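Local coordinates for uncharacterized protein (Thermus thermophilus HB8, PDB 4WVB), which probably hydrolyses mannosylglycerate, a solute that thermophiles make under osmotic stress, to mannose and glycerate, and glucosylglycerate likewise to glucose and glycerate, at residues Trp32-Ala37 with Ile101-Val106; Phe344-Tyr349 with Asp396-Gln401; Pro148-Leu153 with Ile266-Val271. All coordinates share one frame; numbering follows the deposited sequence.

Contact 1: residues Trp32-Ala37 with Ile101-Val106. With GLC (alpha-D-glucopyranose), chain F.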
loop_
_atom_site.group_PDB
_atom_site.type_symbol
_atom_site.label_atom_id
_atom_site.label_comp_id
_atom_site.label_asym_id
_atom_site.label_seq_id
_atom_site.Cartn_x
_atom_site.Cartn_y
_atom_site.Cartn_z
ATOM N N TRP A 32 -15.023 31.585 -2.045
ATOM C CA TRP A 32 -15.287 30.210 -2.452
ATOM C C TRP A 32 -14.233 29.301 -1.805
ATOM O O TRP A 32 -13.060 29.680 -1.706
ATOM C CB TRP A 32 -15.230 30.076 -3.977
ATOM C CG TRP A 32 -16.540 30.132 -4.764
ATOM C CD1 TRP A 32 -17.206 29.063 -5.327
ATOM C CD2 TRP A 32 -17.287 31.296 -5.132
ATOM N NE1 TRP A 32 -18.311 29.499 -6.008
ATOM C CE2 TRP A 32 -18.388 30.863 -5.902
ATOM C CE3 TRP A 32 -17.140 32.656 -4.878
ATOM C CZ2 TRP A 32 -19.337 31.744 -6.414
ATOM C CZ3 TRP A 32 -18.080 33.538 -5.404
ATOM C CH2 TRP A 32 -19.162 33.081 -6.148
ATOM N N LEU A 33 -14.661 28.105 -1.413
ATOM C CA LEU A 33 -13.839 27.168 -0.638
ATOM C C LEU A 33 -12.602 26.690 -1.380
ATOM O O LEU A 33 -11.471 26.885 -0.872
ATOM C CB LEU A 33 -14.670 25.948 -0.212
ATOM C CG LEU A 33 -14.098 24.926 0.781
ATOM C CD1 LEU A 33 -15.224 23.987 1.191
ATOM C CD2 LEU A 33 -12.933 24.097 0.261
ATOM N N TRP A 34 -12.752 26.024 -2.528
ATOM C CA TRP A 34 -11.513 25.485 -3.124
ATOM C C TRP A 34 -10.702 26.571 -3.794
ATOM O O TRP A 34 -9.474 26.527 -3.723
ATOM C CB TRP A 34 -11.597 24.150 -3.912
ATOM C CG TRP A 34 -12.134 24.096 -5.262
ATOM C CD1 TRP A 34 -13.073 24.908 -5.821
ATOM C CD2 TRP A 34 -11.835 23.083 -6.242
ATOM N NE1 TRP A 34 -13.355 24.474 -7.103
ATOM C CE2 TRP A 34 -12.603 23.358 -7.379
ATOM C CE3 TRP A 34 -10.977 21.975 -6.260
ATOM C CZ2 TRP A 34 -12.550 22.560 -8.530
ATOM C CZ3 TRP A 34 -10.914 21.192 -7.405
ATOM C CH2 TRP A 34 -11.698 21.474 -8.512
ATOM N N ASP A 35 -11.377 27.591 -4.335
ATOM C CA ASP A 35 -10.663 28.743 -4.888
ATOM C C ASP A 35 -9.734 29.343 -3.830
ATOM O O ASP A 35 -8.554 29.564 -4.099
ATOM C CB ASP A 35 -11.611 29.830 -5.416
ATOM C CG ASP A 35 -12.542 29.321 -6.488
ATOM O OD1 ASP A 35 -13.353 28.418 -6.179
ATOM O OD2 ASP A 35 -12.464 29.820 -7.651
ATOM N N SER A 36 -10.261 29.626 -2.634
ATOM C CA SER A 36 -9.438 30.232 -1.592
ATOM C C SER A 36 -8.221 29.384 -1.224
ATOM O O SER A 36 -7.148 29.920 -0.928
ATOM C CB SER A 36 -10.260 30.572 -0.337
ATOM O OG SER A 36 -10.880 31.842 -0.474
ATOM N N ALA A 37 -8.365 28.063 -1.231
ATOM C CA ALA A 37 -7.228 27.199 -0.961
ATOM C C ALA A 37 -6.119 27.379 -2.002
ATOM O O ALA A 37 -4.970 27.530 -1.645
ATOM C CB ALA A 37 -7.664 25.749 -0.931
ATOM N N ILE A 101 -23.933 23.480 0.842
ATOM C CA ILE A 101 -23.171 22.389 0.227
ATOM C C ILE A 101 -21.670 22.693 0.320
ATOM O O ILE A 101 -21.296 23.792 0.686
ATOM C CB ILE A 101 -23.579 22.157 -1.248
ATOM C CG1 ILE A 101 -23.356 23.414 -2.096
ATOM C CG2 ILE A 101 -25.008 21.608 -1.314
ATOM C CD1 ILE A 101 -23.488 23.179 -3.581
ATOM N N THR A 102 -20.830 21.691 0.045
ATOM C CA THR A 102 -19.376 21.817 0.236
ATOM C C THR A 102 -18.638 21.756 -1.111
ATOM O O THR A 102 -19.274 21.847 -2.163
ATOM C CB THR A 102 -18.839 20.790 1.248
ATOM O OG1 THR A 102 -17.513 21.143 1.646
ATOM C CG2 THR A 102 -18.871 19.377 0.705
ATOM N N GLN A 103 -17.306 21.630 -1.074
ATOM C CA GLN A 103 -16.502 21.629 -2.312
ATOM C C GLN A 103 -15.228 20.813 -2.024
ATOM O O GLN A 103 -14.979 20.435 -0.870
ATOM C CB GLN A 103 -16.154 23.063 -2.708
ATOM C CG GLN A 103 -16.645 23.470 -4.070
ATOM C CD GLN A 103 -16.179 24.855 -4.524
ATOM O OE1 GLN A 103 -15.488 25.633 -3.815
ATOM N NE2 GLN A 103 -16.596 25.181 -5.690
ATOM N N PRO A 104 -14.409 20.534 -3.055
ATOM C CA PRO A 104 -13.294 19.618 -2.828
ATOM C C PRO A 104 -12.341 20.111 -1.717
ATOM O O PRO A 104 -11.922 21.270 -1.727
ATOM C CB PRO A 104 -12.641 19.552 -4.209
ATOM C CG PRO A 104 -13.800 19.740 -5.147
ATOM C CD PRO A 104 -14.593 20.827 -4.487
ATOM N N PRO A 105 -12.010 19.243 -0.739
ATOM C CA PRO A 105 -11.280 19.640 0.469
ATOM C C PRO A 105 -9.752 19.624 0.293
ATOM O O PRO A 105 -9.032 18.878 0.973
ATOM C CB PRO A 105 -11.734 18.597 1.486
ATOM C CG PRO A 105 -11.946 17.362 0.662
ATOM C CD PRO A 105 -12.520 17.860 -0.630
ATOM N N VAL A 106 -9.269 20.499 -0.588
ATOM C CA VAL A 106 -7.835 20.621 -0.813
ATOM C C VAL A 106 -7.180 21.405 0.312
ATOM O O VAL A 106 -5.953 21.438 0.433
ATOM C CB VAL A 106 -7.555 21.256 -2.206
ATOM C CG1 VAL A 106 -7.811 22.743 -2.191
ATOM C CG2 VAL A 106 -6.118 20.953 -2.643
HETATM C C1 GLC F . -17.308 27.590 -10.904
HETATM C C2 GLC F . -16.221 26.490 -10.982
HETATM C C3 GLC F . -15.869 26.046 -9.560
HETATM C C4 GLC F . -15.344 27.249 -8.772
HETATM C C5 GLC F . -16.392 28.382 -8.812
HETATM C C6 GLC F . -15.857 29.692 -8.247
HETATM O O1 GLC F . -18.511 27.050 -10.299
HETATM O O2 GLC F . -16.658 25.376 -11.769
HETATM O O3 GLC F . -14.886 25.030 -9.625
HETATM O O4 GLC F . -14.968 26.819 -7.434
HETATM O O5 GLC F . -16.831 28.714 -10.141
HETATM O O6 GLC F . -14.895 30.224 -9.133
#
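Pro104 lies against one face of the Trp34 indole, its CG 4.0 Å from the centroid of the six-membered ring and 18° off the normal, a CH-pi contact. The edge of the same indole meets the bound glucose: Trp34 NE1 donates to O3 at 3.0 Å and more weakly to O4. The Trp32 ring is met differently, by the sugar's exocyclic carbon C6 over one face, offset toward the rim, and by Gln103 NE2 at its edge. The Gln103 side chain crosses that of Trp34 at about a right angle, its amide plane well tilted from the indole, and joins helix to sugar. Its OE1 takes the amide hydrogen of Trp34 N, near the start of helix 33-43, at 3.0 Å and almost straight (179°), while its NE2 reaches glucose O4 at 2.9 Å. One bond thus fixes the turn of the amide and presents the other end to the ligand. O4 also donates to Asp35 OD1, at 2.6 Å, and O6 donates to Asp35 OD2, so the carboxylate grips two hydroxyls. Trp34 CG sits between its backbone N and carbonyl carbon (chi1 77°), which swings the indole over the proline and puts NE1 at the sugar. Leu33 CD2 rests against the Pro104 carbonyl O, and farther along the helix Ala37 CB presses on Val106 CG1 at a tight 3.3 Å. Trp410 meets Trp34 edge-to-face, and Gly163, Asp165 and Trp350 also hydrogen-bond the glucose. All four residues Trp32-Asp35, with Gln103, are probable substrate-binding residues. O4 donates to Asp35 and accepts from Gln103 and, weakly, Trp34, which is consistent with recognition of this hydroxyl, backed by an apolar layer.

Contact 2: residues Phe344-Tyr349 with Asp396-Gln401. With GLC (alpha-D-glucopyranose), chain F.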
loop_
_atom_site.group_PDB
_atom_site.type_symbol
_atom_site.label_atom_id
_atom_site.label_comp_id
_atom_site.label_asym_id
_atom_site.label_seq_id
_atom_site.Cartn_x
_atom_site.Cartn_y
_atom_site.Cartn_z
ATOM N N PHE A 344 -17.130 15.453 -25.602
ATOM C CA PHE A 344 -16.060 16.458 -25.675
ATOM C C PHE A 344 -16.523 17.676 -26.449
ATOM O O PHE A 344 -16.993 17.555 -27.580
ATOM C CB PHE A 344 -14.795 15.881 -26.311
ATOM C CG PHE A 344 -13.688 16.900 -26.517
ATOM C CD1 PHE A 344 -12.955 17.373 -25.451
ATOM C CD2 PHE A 344 -13.375 17.362 -27.789
ATOM C CE1 PHE A 344 -11.927 18.281 -25.630
ATOM C CE2 PHE A 344 -12.344 18.269 -27.978
ATOM C CZ PHE A 344 -11.637 18.740 -26.897
ATOM N N GLU A 345 -16.407 18.840 -25.811
ATOM C CA GLU A 345 -16.733 20.133 -26.408
ATOM C C GLU A 345 -15.627 21.089 -25.954
ATOM O O GLU A 345 -15.443 21.313 -24.749
ATOM C CB GLU A 345 -18.110 20.616 -25.923
ATOM C CG GLU A 345 -19.246 19.598 -26.129
ATOM C CD GLU A 345 -20.230 19.567 -24.968
ATOM O OE1 GLU A 345 -20.590 18.456 -24.450
ATOM O OE2 GLU A 345 -20.627 20.678 -24.569
ATOM N N PRO A 346 -14.872 21.640 -26.902
ATOM C CA PRO A 346 -13.648 22.355 -26.544
ATOM C C PRO A 346 -13.820 23.653 -25.758
ATOM O O PRO A 346 -12.885 24.079 -25.078
ATOM C CB PRO A 346 -12.970 22.591 -27.902
ATOM C CG PRO A 346 -14.063 22.489 -28.920
ATOM C CD PRO A 346 -15.044 21.502 -28.360
ATOM N N GLY A 347 -15.000 24.260 -25.778
ATOM C CA GLY A 347 -15.177 25.537 -25.095
ATOM C C GLY A 347 -16.100 25.543 -23.900
ATOM O O GLY A 347 -16.338 26.620 -23.361
ATOM N N ARG A 348 -16.622 24.387 -23.454
ATOM C CA ARG A 348 -17.757 24.429 -22.505
ATOM C C ARG A 348 -17.466 24.026 -21.032
ATOM O O ARG A 348 -17.921 22.988 -20.565
ATOM C CB ARG A 348 -18.896 23.595 -23.077
ATOM C CG ARG A 348 -20.266 23.965 -22.529
ATOM C CD ARG A 348 -21.380 23.219 -23.254
ATOM N NE ARG A 348 -22.354 22.674 -22.307
ATOM C CZ ARG A 348 -23.164 21.636 -22.536
ATOM N NH1 ARG A 348 -23.157 20.981 -23.697
ATOM N NH2 ARG A 348 -23.996 21.236 -21.579
ATOM N N TYR A 349 -16.727 24.861 -20.308
ATOM C CA TYR A 349 -16.576 24.714 -18.858
ATOM C C TYR A 349 -15.819 23.391 -18.522
ATOM O O TYR A 349 -14.641 23.269 -18.870
ATOM C CB TYR A 349 -17.989 24.847 -18.257
ATOM C CG TYR A 349 -18.146 25.357 -16.865
ATOM C CD1 TYR A 349 -17.242 26.247 -16.281
ATOM C CD2 TYR A 349 -19.277 24.980 -16.124
ATOM C CE1 TYR A 349 -17.434 26.681 -14.976
ATOM C CE2 TYR A 349 -19.483 25.428 -14.846
ATOM C CZ TYR A 349 -18.567 26.268 -14.277
ATOM O OH TYR A 349 -18.820 26.677 -12.996
ATOM N N ASP A 396 -9.659 26.594 -24.242
ATOM C CA ASP A 396 -9.923 25.676 -25.322
ATOM C C ASP A 396 -8.648 24.863 -25.598
ATOM O O ASP A 396 -7.597 25.434 -25.845
ATOM C CB ASP A 396 -10.347 26.491 -26.569
ATOM C CG ASP A 396 -10.756 25.620 -27.741
ATOM O OD1 ASP A 396 -9.987 24.744 -28.173
ATOM O OD2 ASP A 396 -11.878 25.808 -28.225
ATOM N N PRO A 397 -8.725 23.516 -25.542
ATOM C CA PRO A 397 -7.539 22.683 -25.684
ATOM C C PRO A 397 -7.047 22.548 -27.124
ATOM O O PRO A 397 -5.971 22.001 -27.343
ATOM C CB PRO A 397 -8.008 21.308 -25.183
ATOM C CG PRO A 397 -9.478 21.311 -25.399
ATOM C CD PRO A 397 -9.958 22.723 -25.370
ATOM N N LEU A 398 -7.855 23.024 -28.073
ATOM C CA LEU A 398 -7.551 22.894 -29.501
ATOM C C LEU A 398 -6.911 24.181 -30.029
ATOM O O LEU A 398 -5.934 24.127 -30.789
ATOM C CB LEU A 398 -8.842 22.556 -30.267
ATOM C CG LEU A 398 -9.634 21.346 -29.728
ATOM C CD1 LEU A 398 -10.844 21.019 -30.598
ATOM C CD2 LEU A 398 -8.726 20.132 -29.618
ATOM N N THR A 399 -7.459 25.319 -29.614
ATOM C CA THR A 399 -6.994 26.659 -30.055
ATOM C C THR A 399 -6.201 27.432 -29.008
ATOM O O THR A 399 -5.502 28.410 -29.308
ATOM C CB THR A 399 -8.197 27.546 -30.418
ATOM O OG1 THR A 399 -8.980 27.823 -29.242
ATOM C CG2 THR A 399 -9.044 26.900 -31.472
ATOM N N GLY A 400 -6.353 27.042 -27.745
ATOM C CA GLY A 400 -5.791 27.812 -26.662
ATOM C C GLY A 400 -6.570 29.034 -26.263
ATOM O O GLY A 400 -6.121 29.777 -25.393
ATOM N N GLN A 401 -7.746 29.264 -26.846
ATOM C CA GLN A 401 -8.540 30.452 -26.474
ATOM C C GLN A 401 -8.922 30.445 -25.009
ATOM O O GLN A 401 -9.427 29.441 -24.505
ATOM C CB GLN A 401 -9.831 30.555 -27.281
ATOM C CG GLN A 401 -9.635 30.997 -28.728
ATOM C CD GLN A 401 -10.801 30.600 -29.596
ATOM O OE1 GLN A 401 -10.897 29.439 -30.048
ATOM N NE2 GLN A 401 -11.715 31.535 -29.812
HETATM C C1 GLC F . -17.308 27.590 -10.904
HETATM C C2 GLC F . -16.221 26.490 -10.982
HETATM C C3 GLC F . -15.869 26.046 -9.560
HETATM C C4 GLC F . -15.344 27.249 -8.772
HETATM C C5 GLC F . -16.392 28.382 -8.812
HETATM C C6 GLC F . -15.857 29.692 -8.247
HETATM O O1 GLC F . -18.511 27.050 -10.299
HETATM O O2 GLC F . -16.658 25.376 -11.769
HETATM O O3 GLC F . -14.886 25.030 -9.625
HETATM O O4 GLC F . -14.968 26.819 -7.434
HETATM O O5 GLC F . -16.831 28.714 -10.141
HETATM O O6 GLC F . -14.895 30.224 -9.133
#
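Pro346 inserts its ring among Asp396, Pro397 and Leu398. Its CB lies 3.4 Å from Asp396 OD2 and 3.8 Å from Leu398 CD1, while its carbonyl O faces Asp396 CA at 3.4 Å in a CA-H...O contact (157° at the hydrogen). That oxygen is buried with no conventional hydrogen-bond partner. The edge of the Phe344 ring meets Pro397 CG, 3.7 Å from CZ, and Leu398 CD1, 4.1 Å from CE2. With its CG anti to the backbone N (chi1 175°), Phe344 extends toward the two residues. No hydrogen bond crosses between the segments; each holds its own shape. In 344-349 a type I beta turn runs from Glu345 to Arg348, spanned by a salt bridge between their side chains. In 396-401 Asp396 OD1 accepts from Leu398 N at 2.7 Å, making an Asx turn, and from Thr399 N at 3.0 Å, the latter from above the carboxylate plane. Thr399 OG1 then accepts from Gln401 N in an ST turn and donates to Gln401 OE1. Past the turn, Tyr349 leaves this packing for the glucose, where it is a probable substrate-binding residue. The loop 396-401 is the bend of a hairpin between strands 394-395 and 402-403, and it leans on the loop that leads from helix 313-327 to helix 356-368.

Contact 3: residues Pro148-Leu153 with Ile266-Val271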
loop_
_atom_site.group_PDB
_atom_site.type_symbol
_atom_site.label_atom_id
_atom_site.label_comp_id
_atom_site.label_asym_id
_atom_site.label_seq_id
_atom_site.Cartn_x
_atom_site.Cartn_y
_atom_site.Cartn_z
ATOM N N PRO A 148 -21.573 7.700 6.045
ATOM C CA PRO A 148 -22.096 7.209 7.332
ATOM C C PRO A 148 -21.883 5.697 7.534
ATOM O O PRO A 148 -21.860 5.228 8.674
ATOM C CB PRO A 148 -23.583 7.584 7.255
ATOM C CG PRO A 148 -23.894 7.610 5.799
ATOM C CD PRO A 148 -22.655 8.166 5.156
ATOM N N TYR A 149 -21.681 4.939 6.450
ATOM C CA TYR A 149 -21.372 3.515 6.528
ATOM C C TYR A 149 -19.879 3.174 6.603
ATOM O O TYR A 149 -19.525 2.007 6.662
ATOM C CB TYR A 149 -22.056 2.750 5.387
ATOM C CG TYR A 149 -23.544 2.974 5.472
ATOM C CD1 TYR A 149 -24.350 2.167 6.270
ATOM C CD2 TYR A 149 -24.123 4.072 4.854
ATOM C CE1 TYR A 149 -25.713 2.417 6.394
ATOM C CE2 TYR A 149 -25.475 4.335 4.963
ATOM C CZ TYR A 149 -26.267 3.517 5.724
ATOM O OH TYR A 149 -27.607 3.832 5.792
ATOM N N ARG A 150 -19.029 4.181 6.694
ATOM C CA ARG A 150 -17.604 3.975 6.921
ATOM C C ARG A 150 -17.036 3.078 5.833
ATOM O O ARG A 150 -16.291 2.135 6.103
ATOM C CB ARG A 150 -17.309 3.464 8.345
ATOM C CG ARG A 150 -17.735 4.487 9.413
ATOM C CD ARG A 150 -17.437 4.022 10.847
ATOM N NE ARG A 150 -18.018 4.933 11.838
ATOM C CZ ARG A 150 -19.293 4.906 12.250
ATOM N NH1 ARG A 150 -20.134 4.006 11.792
ATOM N NH2 ARG A 150 -19.728 5.807 13.125
ATOM N N THR A 151 -17.362 3.440 4.593
ATOM C CA THR A 151 -16.808 2.770 3.419
ATOM C C THR A 151 -15.381 3.208 3.089
ATOM O O THR A 151 -14.633 2.476 2.428
ATOM C CB THR A 151 -17.667 3.010 2.150
ATOM O OG1 THR A 151 -17.596 4.388 1.727
ATOM C CG2 THR A 151 -19.107 2.605 2.411
ATOM N N GLY A 152 -15.030 4.412 3.506
ATOM C CA GLY A 152 -13.783 5.046 3.090
ATOM C C GLY A 152 -13.944 6.009 1.930
ATOM O O GLY A 152 -12.994 6.749 1.609
ATOM N N LEU A 153 -15.140 6.057 1.339
ATOM C CA LEU A 153 -15.458 6.965 0.272
ATOM C C LEU A 153 -16.603 7.889 0.661
ATOM O O LEU A 153 -17.563 7.433 1.296
ATOM C CB LEU A 153 -15.872 6.160 -0.969
ATOM C CG LEU A 153 -14.767 5.379 -1.660
ATOM C CD1 LEU A 153 -15.370 4.312 -2.574
ATOM C CD2 LEU A 153 -13.896 6.367 -2.442
ATOM N N ILE A 266 -7.423 7.538 6.516
ATOM C CA ILE A 266 -6.362 7.178 5.547
ATOM C C ILE A 266 -6.448 5.696 5.135
ATOM O O ILE A 266 -6.452 5.358 3.934
ATOM C CB ILE A 266 -4.964 7.525 6.105
ATOM C CG1 ILE A 266 -4.766 9.047 6.170
ATOM C CG2 ILE A 266 -3.880 6.875 5.241
ATOM C CD1 ILE A 266 -3.549 9.446 6.958
ATOM N N VAL A 267 -6.557 4.796 6.117
ATOM C CA VAL A 267 -6.557 3.360 5.832
ATOM C C VAL A 267 -7.799 2.983 5.012
ATOM O O VAL A 267 -7.688 2.266 4.014
ATOM C CB VAL A 267 -6.454 2.535 7.128
ATOM C CG1 VAL A 267 -6.709 1.065 6.866
ATOM C CG2 VAL A 267 -5.098 2.751 7.802
ATOM N N ARG A 268 -8.974 3.459 5.416
ATOM C CA ARG A 268 -10.202 3.192 4.661
ATOM C C ARG A 268 -10.192 3.848 3.273
ATOM O O ARG A 268 -10.686 3.266 2.308
ATOM C CB ARG A 268 -11.459 3.620 5.448
ATOM C CG ARG A 268 -11.676 2.832 6.732
ATOM C CD ARG A 268 -13.131 2.926 7.176
ATOM N NE ARG A 268 -13.518 4.286 7.544
ATOM C CZ ARG A 268 -13.657 4.743 8.793
ATOM N NH1 ARG A 268 -13.454 3.949 9.846
ATOM N NH2 ARG A 268 -14.017 6.016 8.980
ATOM N N GLY A 269 -9.628 5.053 3.202
ATOM C CA GLY A 269 -9.637 5.842 1.995
ATOM C C GLY A 269 -8.717 5.266 0.946
ATOM O O GLY A 269 -8.963 5.430 -0.244
ATOM N N GLU A 270 -7.681 4.556 1.375
ATOM C CA GLU A 270 -6.751 3.922 0.444
ATOM C C GLU A 270 -7.445 2.764 -0.266
ATOM O O GLU A 270 -7.293 2.563 -1.485
ATOM C CB GLU A 270 -5.531 3.467 1.229
ATOM C CG GLU A 270 -4.321 3.172 0.418
ATOM C CD GLU A 270 -3.503 4.401 0.085
ATOM O OE1 GLU A 270 -3.810 5.553 0.508
ATOM O OE2 GLU A 270 -2.525 4.180 -0.638
ATOM N N VAL A 271 -8.244 2.011 0.490
ATOM C CA VAL A 271 -9.058 0.948 -0.068
ATOM C C VAL A 271 -10.116 1.541 -1.004
ATOM O O VAL A 271 -10.325 1.054 -2.128
ATOM C CB VAL A 271 -9.741 0.132 1.073
ATOM C CG1 VAL A 271 -10.642 -0.927 0.484
ATOM C CG2 VAL A 271 -8.692 -0.510 1.978
HETATM O O HOH W 1 -12.321 1.132 3.358
#
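Arg268 contributes most to this contact, lying alongside Arg150 with both side chains pointing the same way. Arg150 CB sits over the centre of the Arg268 guanidinium face, 3.9 Å from CZ, so an aliphatic stem rather than a second charge covers that face. The two guanidinium planes stand 85° apart, and Arg150 NE stays 5.0 Å from Arg268 NH2, a separation that probably eases the like-charge repulsion. Arg268 bends at chi3 (-65°), which brings its end over Arg150 while CD rests 3.4 Å from Arg150 O. Gly152, the second large contributor, brings its bare backbone close to the helix: its CA is 3.6 Å from Arg268 CB, and its carbonyl O receives a CA-H...O contact from Gly269 CA at 3.5 Å. Here the loop following helix 121-146 docks on the flank of helix 260-275, two parts of the (alpha/alpha)6-barrel scaffold expected of this family. The loop is braced by an ST turn, Thr151 OG1 accepting from Leu153 N at 3.0 Å, and by Asp147, which hydrogen-bonds to Thr151 OG1 and Gly152 N. Across the contact a water donates to Thr151 O at 2.8 Å and to Arg268 O at 2.9 Å, linking two carbonyls that cannot bond directly. Tyr249 OH of a second subunit also hydrogen-bonds Thr151 O, and Glu263 of that subunit packs on Arg268.

Contact 1 is the buried one, its centre about 5 Å from the centre of the chain; contacts 2 and 3 are partly buried, on opposite sides of it. Contacts 1 and 2 converge on the same glucose, the second through Tyr349, off its packing interface. Contact 3 lies away from the sugar site and faces other subunits. Helix 121-146 covers Thr102 and Pro105 of contact 1 and leads into contact 3's loop; helix 235-254 touches both. Contact 2's loop leads to helix 356-368, which packs on Trp34. A direct hydrogen bond joins the segments in contact 1, proline and hydrophobic packing those in contact 2, and a shared water, with an arginine stem laid over the other arginine's guanidinium, those in contact 3.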